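Local structure of putative hydrolase (Chromobacterium violaceum, 3MCW) at residues Pro13-Leu17 against Leu44-Trp48; Ala23-Trp29 against Ser67-Pro71; Gly30-His34 against Ala163-His167. The protein is a putative hydrolase of the isochorismatase family, related to nicotinamidases, whose substrate is not established. One frame throughout, in Å; residues are numbered along the deposited sequence.

Interaction 1: Pro13-Leu17 against Leu44-Trp48; sequences PLLLL and LLQAW
Leu15 and Trp48 carry most of this buried contact between a beta strand (14-17, preceded by Pro13 in an extended conformation) and one face of the helix running through 44-48. The strand and helix segments run roughly antiparallel, at 145° between their N-to-C directions (signed crossing angle -145°), with axes 9.7 Å apart; the closest CA pair is Leu15-Trp48 at 7.3 Å. Trp48 points at the strand with chi1 at -106°, between the usual wells, and chi2 at -103°. This sets the indole NE1 against the strand's start, where it donates a hydrogen bond to Pro13 O (2.9 Å), the acceptor lying near the ring plane. The same pose turns a ring face to Leu15, whose CB sits 3.5 Å from the centroid of the five-membered ring, only 2° off its normal: a CH-pi contact. Pro13 CG lies 4.1 Å from Trp48 CZ2. Leu15, chi1 t and chi2 p, reaches on along the helix, with CD1 4.1 Å from Leu44 CB and CD2 3.7 Å from Leu45 CA. Two residues further, on the same strand face, Leu17 (m, t) brings CD1 to 4.2 Å from Leu45 CD1. Leu14 points away from the helix. Trp48 N closes a helical turn onto Leu44 O at 2.9 Å. The strand backbone pairs with strands 55-60 and 115-121, while Ile187 of helix 184-191 touches both Leu44 and Trp48. Strand 14-18, helix 37-51 and strand 55-60 form a beta-alpha-beta unit, and this is its strand-to-helix packing within the parallel-sheet alpha/beta fold of the isochorismatase family.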
ATOM      1  N   PRO A  13     -18.692   6.463  13.029  1.00  8.30           N
ATOM      2  CA  PRO A  13     -17.399   6.439  12.361  1.00  7.42           C
ATOM      3  C   PRO A  13     -16.294   6.439  13.406  1.00  6.64           C
ATOM      4  O   PRO A  13     -16.368   7.135  14.434  1.00  7.82           O
ATOM      5  CB  PRO A  13     -17.427   7.727  11.533  1.00  8.62           C
ATOM      6  CG  PRO A  13     -18.331   8.651  12.306  1.00  9.13           C
ATOM      7  CD  PRO A  13     -19.399   7.744  12.840  1.00  9.16           C
ATOM      8  N   LEU A  14     -15.230   5.703  13.118  1.00  6.34           N
ATOM      9  CA  LEU A  14     -14.137   5.482  14.046  1.00  6.29           C
ATOM     10  C   LEU A  14     -12.903   6.269  13.600  1.00  6.51           C
ATOM     11  O   LEU A  14     -12.454   6.134  12.457  1.00  6.97           O
ATOM     12  CB  LEU A  14     -13.830   3.973  14.156  1.00  6.46           C
ATOM     13  CG  LEU A  14     -12.720   3.600  15.153  1.00  6.98           C
ATOM     14  CD1 LEU A  14     -12.987   2.265  15.826  1.00  7.66           C
ATOM     15  CD2 LEU A  14     -11.327   3.588  14.509  1.00  7.64           C
ATOM     16  N   LEU A  15     -12.341   7.042  14.517  1.00  5.85           N
ATOM     17  CA  LEU A  15     -11.107   7.829  14.258  1.00  5.81           C
ATOM     18  C   LEU A  15      -9.908   6.988  14.548  1.00  5.62           C
ATOM     19  O   LEU A  15      -9.753   6.474  15.667  1.00  6.43           O
ATOM     20  CB  LEU A  15     -11.103   9.072  15.157  1.00  6.43           C
ATOM     21  CG  LEU A  15      -9.923  10.017  14.940  1.00  6.63           C
ATOM     22  CD1 LEU A  15      -9.933  10.667  13.551  1.00  8.20           C
ATOM     23  CD2 LEU A  15      -9.952  11.105  16.028  1.00  7.60           C
ATOM     24  N   LEU A  16      -9.062   6.807  13.535  1.00  5.29           N
ATOM     25  CA  LEU A  16      -7.863   6.004  13.589  1.00  5.60           C
ATOM     26  C   LEU A  16      -6.655   6.906  13.383  1.00  5.41           C
ATOM     27  O   LEU A  16      -6.445   7.405  12.267  1.00  6.38           O
ATOM     28  CB  LEU A  16      -7.921   4.922  12.489  1.00  6.14           C
ATOM     29  CG  LEU A  16      -6.856   3.839  12.561  1.00  6.45           C
ATOM     30  CD1 LEU A  16      -7.090   2.931  13.750  1.00  7.04           C
ATOM     31  CD2 LEU A  16      -6.869   3.021  11.258  1.00  8.52           C
ATOM     32  N   LEU A  17      -5.927   7.188  14.457  1.00  5.47           N
ATOM     33  CA  LEU A  17      -4.764   8.103  14.441  1.00  5.84           C
ATOM     34  C   LEU A  17      -3.486   7.293  14.392  1.00  6.16           C
ATOM     35  O   LEU A  17      -3.219   6.532  15.311  1.00  7.74           O
ATOM     36  CB  LEU A  17      -4.783   9.010  15.669  1.00  6.70           C
ATOM     37  CG  LEU A  17      -5.920  10.013  15.739  1.00  7.59           C
ATOM     38  CD1 LEU A  17      -5.834  10.830  17.049  1.00 10.36           C
ATOM     39  CD2 LEU A  17      -5.949  10.908  14.526  1.00 10.31           C
ATOM     40  N   LEU A  44      -9.819  16.845  15.376  1.00  7.03           N
ATOM     41  CA  LEU A  44     -10.591  15.635  15.155  1.00  7.06           C
ATOM     42  C   LEU A  44     -10.723  14.848  16.478  1.00  6.46           C
ATOM     43  O   LEU A  44     -11.812  14.420  16.849  1.00  6.56           O
ATOM     44  CB  LEU A  44      -9.953  14.753  14.092  1.00  7.15           C
ATOM     45  CG  LEU A  44      -9.974  15.295  12.664  1.00  8.11           C
ATOM     46  CD1 LEU A  44      -9.058  14.433  11.777  1.00 10.58           C
ATOM     47  CD2 LEU A  44     -11.383  15.350  12.132  1.00 12.60           C
ATOM     48  N   LEU A  45      -9.614  14.697  17.196  1.00  6.27           N
ATOM     49  CA  LEU A  45      -9.588  13.916  18.440  1.00  6.26           C
ATOM     50  C   LEU A  45     -10.515  14.543  19.471  1.00  6.37           C
ATOM     51  O   LEU A  45     -11.271  13.846  20.139  1.00  6.95           O
ATOM     52  CB  LEU A  45      -8.152  13.836  18.947  1.00  6.40           C
ATOM     53  CG  LEU A  45      -7.879  13.063  20.236  1.00  6.99           C
ATOM     54  CD1 LEU A  45      -8.462  11.658  20.154  1.00  8.31           C
ATOM     55  CD2 LEU A  45      -6.400  13.107  20.560  1.00  8.58           C
ATOM     56  N   GLN A  46     -10.469  15.867  19.607  1.00  6.58           N
ATOM     57  CA  GLN A  46     -11.335  16.551  20.564  0.50  6.58           C
ATOM     58  C   GLN A  46     -12.806  16.375  20.213  1.00  6.50           C
ATOM     59  O   GLN A  46     -13.639  16.159  21.097  1.00  7.67           O
ATOM     60  CB  GLN A  46     -11.021  18.037  20.655  0.50  7.22           C
ATOM     61  CG  GLN A  46     -11.775  18.703  21.834  0.50  7.19           C
ATOM     62  CD  GLN A  46     -11.609  20.186  21.896  0.50  7.54           C
ATOM     63  OE1 GLN A  46     -11.162  20.735  22.899  0.50  8.48           O
ATOM     64  NE2 GLN A  46     -11.990  20.859  20.844  0.50  8.15           N
ATOM     65  N   ALA A  47     -13.152  16.469  18.927  1.00  6.59           N
ATOM     66  CA  ALA A  47     -14.512  16.267  18.500  1.00  7.48           C
ATOM     67  C   ALA A  47     -14.984  14.845  18.775  1.00  6.76           C
ATOM     68  O   ALA A  47     -16.130  14.640  19.226  1.00  7.92           O
ATOM     69  CB  ALA A  47     -14.678  16.621  17.045  1.00  8.34           C
ATOM     70  N   TRP A  48     -14.139  13.859  18.493  1.00  6.97           N
ATOM     71  CA  TRP A  48     -14.478  12.463  18.751  1.00  7.35           C
ATOM     72  C   TRP A  48     -14.722  12.245  20.230  1.00  6.92           C
ATOM     73  O   TRP A  48     -15.677  11.555  20.612  1.00  8.59           O
ATOM     74  CB  TRP A  48     -13.422  11.511  18.169  1.00  6.70           C
ATOM     75  CG  TRP A  48     -13.878  10.793  16.929  1.00  6.74           C
ATOM     76  CD1 TRP A  48     -14.287   9.496  16.896  1.00  7.23           C
ATOM     77  CD2 TRP A  48     -14.020  11.300  15.596  1.00  6.71           C
ATOM     78  NE1 TRP A  48     -14.696   9.171  15.632  1.00  7.24           N
ATOM     79  CE2 TRP A  48     -14.553  10.259  14.820  1.00  6.64           C
ATOM     80  CE3 TRP A  48     -13.721  12.521  14.961  1.00  7.44           C
ATOM     81  CZ2 TRP A  48     -14.779  10.380  13.452  1.00  7.93           C
ATOM     82  CZ3 TRP A  48     -13.988  12.664  13.608  1.00  7.89           C
ATOM     83  CH2 TRP A  48     -14.500  11.580  12.856  1.00  8.48           C
TER

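Interaction 2: Ala23-Trp29 against Ser67-Pro71; sequences AVDDPSW and STYRP. With EDO (1,2-ethanediol), chain I.
Ala23 lies in a 3-10 segment already under way, which runs to Asp25; its CA is 4.8 Å from that of Thr68, the nearest pair. Its CB points across, 3.2 Å from Thr68 O and over the Tyr69 ring face, 3.7 Å from the centroid and 7° off the normal, a CH-pi contact. Val24 (chi1 m) places CG1 3.0 Å from Tyr69 OH. Asp26 (chi1 t) sets CB 3.8 Å from Thr68 CG2 and makes an Asx turn, OD1 accepting from Ser28 N (3.0 Å) and Ser28 OG (2.8 Å). Facing it, Ser67 to Arg70 form a type I beta turn, Arg70 N to Ser67 O 3.1 Å, begun by an ST turn, Tyr69 N to Ser67 OG 2.9 Å. These loops leave the C-terminal ends of parallel strands 14-18 and 55-60, where alpha/beta folds usually form their pockets. A second 3-10 turn, 27-29, brings the Trp29 indole back toward Ala23 O: with chi1 m and chi2 107°, NE1 gives weak hydrogen bonds to Ala23 O (3.0 Å) and Thr68 OG1 (3.3 Å), while CZ2 lies 3.8 Å from Tyr69 CE2. Tyr69 OH (chi1 m) hydrogen-bonds O1 of a 1,2-ethanediol, probably from the crystallisation liquor, at 2.7 Å; that O1 lies over a Trp29 ring face, 3.2 Å from Trp29 CH2, consistent with a small pocket.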
ATOM      1  N   ALA A  23       9.011  10.771  17.597  1.00  8.59           N
ATOM      2  CA  ALA A  23      10.014  10.282  16.652  1.00  9.60           C
ATOM      3  C   ALA A  23      10.032  11.052  15.366  1.00  8.68           C
ATOM      4  O   ALA A  23      11.111  11.297  14.805  1.00 10.16           O
ATOM      5  CB  ALA A  23       9.758   8.801  16.327  1.00 12.44           C
ATOM      6  N   VAL A  24       8.852  11.398  14.854  1.00  9.22           N
ATOM      7  CA  VAL A  24       8.776  11.975  13.534  1.00 10.25           C
ATOM      8  C   VAL A  24       9.253  13.402  13.473  1.00 10.09           C
ATOM      9  O   VAL A  24       9.379  13.929  12.374  1.00 13.55           O
ATOM     10  CB  VAL A  24       7.403  11.827  12.907  1.00 12.17           C
ATOM     11  CG1 VAL A  24       6.937  10.349  12.872  1.00 16.68           C
ATOM     12  CG2 VAL A  24       6.397  12.654  13.601  1.00 11.80           C
ATOM     13  N   ASP A  25       9.511  14.001  14.636  1.00  9.18           N
ATOM     14  CA  ASP A  25      10.128  15.324  14.709  1.00  9.85           C
ATOM     15  C   ASP A  25      11.621  15.289  14.513  1.00  9.57           C
ATOM     16  O   ASP A  25      12.250  16.336  14.349  1.00 10.87           O
ATOM     17  CB  ASP A  25       9.794  15.997  16.048  1.00 10.78           C
ATOM     18  CG  ASP A  25       8.322  16.179  16.263  1.00 13.34           C
ATOM     19  OD1 ASP A  25       7.585  16.326  15.276  1.00 13.98           O
ATOM     20  OD2 ASP A  25       7.893  16.171  17.434  1.00 20.26           O
ATOM     21  N   ASP A  26      12.216  14.110  14.514  1.00  9.49           N
ATOM     22  CA  ASP A  26      13.661  14.021  14.395  1.00  9.73           C
ATOM     23  C   ASP A  26      14.102  14.577  13.038  1.00  8.98           C
ATOM     24  O   ASP A  26      13.550  14.205  12.016  1.00  8.97           O
ATOM     25  CB  ASP A  26      14.152  12.586  14.558  1.00 11.09           C
ATOM     26  CG  ASP A  26      15.605  12.552  14.850  1.00 13.67           C
ATOM     27  OD1 ASP A  26      16.383  12.649  13.923  1.00 17.35           O
ATOM     28  OD2 ASP A  26      15.986  12.563  16.043  1.00 21.76           O
ATOM     29  N   PRO A  27      15.108  15.468  13.012  1.00 10.44           N
ATOM     30  CA  PRO A  27      15.505  16.054  11.734  1.00 10.32           C
ATOM     31  C   PRO A  27      16.033  15.036  10.757  1.00  9.97           C
ATOM     32  O   PRO A  27      16.040  15.319   9.545  1.00 10.58           O
ATOM     33  CB  PRO A  27      16.562  17.097  12.105  1.00 12.71           C
ATOM     34  CG  PRO A  27      16.623  17.130  13.507  1.00 14.49           C
ATOM     35  CD  PRO A  27      15.789  16.105  14.151  1.00 11.10           C
ATOM     36  N   SER A  28      16.422  13.849  11.219  1.00 10.83           N
ATOM     37  CA  SER A  28      16.886  12.722  10.384  0.80 12.85           C
ATOM     38  C   SER A  28      15.875  12.300   9.324  1.00 10.64           C
ATOM     39  O   SER A  28      16.241  11.694   8.312  1.00 13.63           O
ATOM     40  CB  SER A  28      17.291  11.469  11.240  0.80 13.81           C
ATOM     41  OG  SER A  28      16.159  10.831  11.863  0.80 16.51           O
ATOM     42  N   TRP A  29      14.587  12.533   9.579  1.00  8.83           N
ATOM     43  CA  TRP A  29      13.577  12.162   8.595  1.00  8.62           C
ATOM     44  C   TRP A  29      13.563  13.089   7.360  1.00  8.35           C
ATOM     45  O   TRP A  29      12.937  12.760   6.357  1.00  9.14           O
ATOM     46  CB  TRP A  29      12.167  12.132   9.199  1.00  8.98           C
ATOM     47  CG  TRP A  29      12.025  11.069  10.226  1.00  9.56           C
ATOM     48  CD1 TRP A  29      11.950  11.241  11.567  1.00  9.20           C
ATOM     49  CD2 TRP A  29      12.021   9.653  10.000  1.00 13.43           C
ATOM     50  NE1 TRP A  29      11.855  10.021  12.203  1.00 10.73           N
ATOM     51  CE2 TRP A  29      11.881   9.033  11.261  1.00 13.52           C
ATOM     52  CE3 TRP A  29      12.076   8.846   8.849  1.00 18.90           C
ATOM     53  CZ2 TRP A  29      11.827   7.644  11.411  1.00 19.85           C
ATOM     54  CZ3 TRP A  29      12.031   7.465   9.004  1.00 24.85           C
ATOM     55  CH2 TRP A  29      11.904   6.880  10.280  1.00 23.59           C
ATOM     56  N   SER A  67      16.286   3.053  15.943  1.00 23.63           N
ATOM     57  CA  SER A  67      15.064   3.671  15.509  1.00 19.98           C
ATOM     58  C   SER A  67      14.622   4.777  16.454  1.00 16.72           C
ATOM     59  O   SER A  67      14.683   4.630  17.674  1.00 18.37           O
ATOM     60  CB  SER A  67      13.965   2.610  15.393  1.00 21.97           C
ATOM     61  OG  SER A  67      12.703   3.211  15.204  1.00 24.60           O
ATOM     62  N   THR A  68      14.156   5.869  15.861  1.00 17.12           N
ATOM     63  CA  THR A  68      13.519   6.953  16.605  1.00 16.24           C
ATOM     64  C   THR A  68      12.230   6.491  17.308  1.00 14.36           C
ATOM     65  O   THR A  68      11.746   7.185  18.184  1.00 15.78           O
ATOM     66  CB  THR A  68      13.269   8.210  15.710  1.00 17.34           C
ATOM     67  OG1 THR A  68      12.432   7.844  14.602  1.00 17.00           O
ATOM     68  CG2 THR A  68      14.585   8.839  15.194  1.00 20.96           C
ATOM     69  N   TYR A  69      11.650   5.357  16.884  1.00 17.20           N
ATOM     70  CA  TYR A  69      10.461   4.749  17.534  1.00 17.17           C
ATOM     71  C   TYR A  69      10.821   3.634  18.488  1.00 19.48           C
ATOM     72  O   TYR A  69       9.949   2.832  18.862  1.00 26.46           O
ATOM     73  CB  TYR A  69       9.612   4.051  16.517  1.00 17.33           C
ATOM     74  CG  TYR A  69       8.993   4.942  15.563  1.00 16.65           C
ATOM     75  CD1 TYR A  69       7.766   5.565  15.821  1.00 13.95           C
ATOM     76  CD2 TYR A  69       9.645   5.197  14.385  1.00 19.29           C
ATOM     77  CE1 TYR A  69       7.186   6.369  14.876  1.00 17.27           C
ATOM     78  CE2 TYR A  69       9.098   5.979  13.463  1.00 23.89           C
ATOM     79  CZ  TYR A  69       7.910   6.607  13.702  1.00 22.28           C
ATOM     80  OH  TYR A  69       7.405   7.373  12.708  1.00 29.69           O
ATOM     81  N   ARG A  70      12.090   3.517  18.843  1.00 21.79           N
ATOM     82  CA  ARG A  70      12.491   2.496  19.790  1.00 25.13           C
ATOM     83  C   ARG A  70      11.813   2.768  21.127  1.00 28.49           C
ATOM     84  O   ARG A  70      11.886   3.899  21.642  1.00 22.30           O
ATOM     85  CB  ARG A  70      14.041   2.441  19.934  1.00 27.63           C
ATOM     86  N   PRO A  71      11.096   1.761  21.673  1.00 27.94           N
ATOM     87  CA  PRO A  71      10.430   1.955  22.952  1.00 30.58           C
ATOM     88  C   PRO A  71      11.379   2.394  24.066  1.00 27.70           C
ATOM     89  O   PRO A  71      12.598   2.232  23.954  1.00 37.98           O
ATOM     90  CB  PRO A  71       9.834   0.572  23.258  1.00 29.64           C
ATOM     91  CG  PRO A  71       9.602  -0.039  21.925  1.00 29.08           C
ATOM     92  CD  PRO A  71      10.780   0.441  21.104  1.00 30.60           C
TER
HETATM   93  C1  EDO I 204       8.079   8.264   9.468  1.00 24.08           C
HETATM   94  O1  EDO I 204       8.819   7.524  10.443  1.00 32.99           O
HETATM   95  C2  EDO I 204       8.535   7.879   8.088  1.00 22.38           C
HETATM   96  O2  EDO I 204       7.750   6.826   7.572  1.00 20.76           O

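Interaction 3: Gly30-His34 against Ala163-His167; sequences GPRNH and ADEVH
Asn33 sets its amide nitrogen ND2 over one face of the His167 ring, 3.4 Å from His167 CG, with chi1 p and chi2 -30°. It belongs to an irregular, mostly extended segment, 30-34, that passes the first turn of helix 163-174; Asn33 CA is 5.3 Å from Ala163 CA, the nearest pair. Ala163 CB fits against this backbone, 3.4 Å from Asn33 N and 3.7 Å from Asn33 CB. One residue on, His34 adopts positive phi and psi (46/66), and its ring, chi1 m, swings to His167, chi1 t: His34 CE1 lies 3.3 Å from His167 NE2, centroids 4.5 Å apart, planes oblique at 67°. Asp164 OD2 comes within 3.3 Å of Asn33 CB and accepts from a water that in turn accepts from His34 N, both legs 2.9 Å. Within the loop, Arg32 (chi1 p) folds back, giving NE to Asn33 O (3.1 Å) and NH2 to His34 O (2.8 Å). Beyond both segments, Asn33 OD1 bonds Thr150 N, His34 ND1 bonds Cys148 O, and His167 bonds Glu145 and Thr123. Glu165 forms a salt bridge with Arg161 of the second subunit. A water bridge, close packing and an oblique meeting of two imidazoles join loop and helix, and their polar ends are also held by strand 140-149, the loop after it and, through Thr123, the start of helix 123-136.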
ATOM      1  N   GLY A  30      14.207  14.243   7.472  1.00  8.40           N
ATOM      2  CA  GLY A  30      14.214  15.245   6.447  1.00  7.42           C
ATOM      3  C   GLY A  30      13.004  16.134   6.531  1.00  6.59           C
ATOM      4  O   GLY A  30      12.142  15.994   7.412  1.00  7.72           O
ATOM      5  N   PRO A  31      12.858  17.094   5.600  1.00  6.25           N
ATOM      6  CA  PRO A  31      11.796  18.086   5.708  1.00  6.65           C
ATOM      7  C   PRO A  31      10.412  17.481   5.505  1.00  6.02           C
ATOM      8  O   PRO A  31      10.232  16.570   4.700  1.00  7.01           O
ATOM      9  CB  PRO A  31      12.154  19.097   4.618  1.00  6.69           C
ATOM     10  CG  PRO A  31      13.644  18.948   4.435  1.00  7.34           C
ATOM     11  CD  PRO A  31      13.873  17.478   4.592  1.00  6.81           C
ATOM     12  N   ARG A  32       9.450  18.081   6.191  1.00  6.42           N
ATOM     13  CA  ARG A  32       8.049  17.672   6.155  1.00  6.57           C
ATOM     14  C   ARG A  32       7.170  18.736   5.556  1.00  6.61           C
ATOM     15  O   ARG A  32       7.511  19.912   5.451  1.00  9.11           O
ATOM     16  CB  ARG A  32       7.559  17.376   7.585  1.00  7.34           C
ATOM     17  CG  ARG A  32       7.644  18.587   8.540  1.00  8.42           C
ATOM     18  CD  ARG A  32       6.976  18.330   9.832  1.00  8.41           C
ATOM     19  NE  ARG A  32       5.534  18.434   9.761  1.00  7.30           N
ATOM     20  CZ  ARG A  32       4.737  18.334  10.830  1.00  7.31           C
ATOM     21  NH1 ARG A  32       5.259  18.118  12.019  1.00  8.78           N
ATOM     22  NH2 ARG A  32       3.428  18.488  10.725  1.00  7.95           N
ATOM     23  N   ASN A  33       5.968  18.331   5.165  1.00  6.18           N
ATOM     24  CA  ASN A  33       4.892  19.220   4.790  1.00  6.63           C
ATOM     25  C   ASN A  33       3.885  19.376   5.947  1.00  6.46           C
ATOM     26  O   ASN A  33       4.084  18.853   7.059  1.00  6.76           O
ATOM     27  CB  ASN A  33       4.186  18.746   3.497  1.00  6.86           C
ATOM     28  CG  ASN A  33       3.391  17.475   3.681  1.00  6.66           C
ATOM     29  OD1 ASN A  33       3.735  16.662   4.495  1.00  7.33           O
ATOM     30  ND2 ASN A  33       2.288  17.322   2.927  1.00  8.38           N
ATOM     31  N   HIS A  34       2.799  20.091   5.648  1.00  6.77           N
ATOM     32  CA  HIS A  34       1.633  20.219   6.519  1.00  6.77           C
ATOM     33  C   HIS A  34       1.978  20.513   7.967  1.00  7.27           C
ATOM     34  O   HIS A  34       1.680  19.735   8.856  1.00  7.49           O
ATOM     35  CB  HIS A  34       0.708  18.999   6.427  1.00  6.95           C
ATOM     36  CG  HIS A  34      -0.116  18.964   5.195  1.00  7.59           C
ATOM     37  ND1 HIS A  34      -1.084  18.005   4.979  1.00  7.60           N
ATOM     38  CD2 HIS A  34      -0.205  19.825   4.157  1.00 10.18           C
ATOM     39  CE1 HIS A  34      -1.697  18.255   3.847  1.00  9.07           C
ATOM     40  NE2 HIS A  34      -1.208  19.368   3.338  1.00 10.90           N
ATOM     41  N   ALA A 163       8.104  16.930   0.133  1.00  6.00           N
ATOM     42  CA  ALA A 163       7.053  16.269   0.922  1.00  5.84           C
ATOM     43  C   ALA A 163       5.705  16.565   0.313  1.00  5.72           C
ATOM     44  O   ALA A 163       4.839  15.692   0.262  1.00  6.39           O
ATOM     45  CB  ALA A 163       7.119  16.743   2.361  1.00  6.98           C
ATOM     46  N   ASP A 164       5.455  17.797  -0.124  1.00  6.58           N
ATOM     47  CA  ASP A 164       4.188  18.145  -0.779  0.50  6.63           C
ATOM     48  C   ASP A 164       3.906  17.270  -1.997  1.00  6.21           C
ATOM     49  O   ASP A 164       2.804  16.783  -2.216  1.00  6.72           O
ATOM     50  CB  ASP A 164       4.181  19.619  -1.217  0.50  6.92           C
ATOM     51  CG  ASP A 164       4.189  20.563  -0.042  0.50  9.26           C
ATOM     52  OD1 ASP A 164       5.141  21.358   0.015  0.50 19.88           O
ATOM     53  OD2 ASP A 164       3.272  20.508   0.808  0.50 11.83           O
ATOM     54  N   GLU A 165       4.941  17.086  -2.827  1.00  6.43           N
ATOM     55  CA  GLU A 165       4.797  16.284  -4.034  1.00  6.75           C
ATOM     56  C   GLU A 165       4.569  14.819  -3.693  1.00  6.29           C
ATOM     57  O   GLU A 165       3.769  14.148  -4.339  1.00  6.30           O
ATOM     58  CB  GLU A 165       6.031  16.453  -4.918  1.00  7.52           C
ATOM     59  CG  GLU A 165       6.144  17.828  -5.554  1.00  8.32           C
ATOM     60  CD  GLU A 165       7.440  17.998  -6.317  1.00 12.20           C
ATOM     61  OE1 GLU A 165       8.532  17.814  -5.779  1.00 10.03           O
ATOM     62  OE2 GLU A 165       7.326  18.325  -7.508  1.00 22.98           O
ATOM     63  N   VAL A 166       5.293  14.306  -2.711  1.00  5.73           N
ATOM     64  CA  VAL A 166       5.127  12.918  -2.262  1.00  5.92           C
ATOM     65  C   VAL A 166       3.700  12.705  -1.766  1.00  5.84           C
ATOM     66  O   VAL A 166       3.042  11.732  -2.120  1.00  6.47           O
ATOM     67  CB  VAL A 166       6.182  12.568  -1.183  1.00  6.06           C
ATOM     68  CG1 VAL A 166       5.918  11.202  -0.568  1.00  7.93           C
ATOM     69  CG2 VAL A 166       7.601  12.677  -1.748  1.00  7.35           C
ATOM     70  N   HIS A 167       3.243  13.619  -0.931  1.00  5.48           N
ATOM     71  CA  HIS A 167       1.891  13.601  -0.380  1.00  5.72           C
ATOM     72  C   HIS A 167       0.867  13.601  -1.513  1.00  5.96           C
ATOM     73  O   HIS A 167      -0.071  12.815  -1.512  1.00  6.47           O
ATOM     74  CB  HIS A 167       1.742  14.841   0.532  1.00  6.12           C
ATOM     75  CG  HIS A 167       0.475  14.956   1.304  1.00  6.22           C
ATOM     76  ND1 HIS A 167       0.316  14.482   2.589  1.00  6.96           N
ATOM     77  CD2 HIS A 167      -0.650  15.633   0.990  1.00  7.09           C
ATOM     78  CE1 HIS A 167      -0.908  14.836   2.987  1.00  6.97           C
ATOM     79  NE2 HIS A 167      -1.516  15.527   2.040  1.00  7.44           N
TER
HETATM   80  O   HOH W   1       2.673  21.851   3.293  1.00 15.31           O

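The first segments of all three contacts lie in order on strand 14-18 and the loop that leads to helix 37-51; that helix itself takes part in interaction 1. Their second segments follow in the same order, 44-48, 67-71 and 163-167, all after the first segments, so the three contacts cross along the chain. Interaction 1 is buried within the beta-alpha-beta unit; its centre lies about 24 Å from that of interaction 2 and 23 Å from that of interaction 3, and the centres of interactions 2 and 3 are about 16 Å apart. The loop 23-34 thus links the loop after strand 55-60 to helix 163-174, spanning distant parts of one isochorismatase domain.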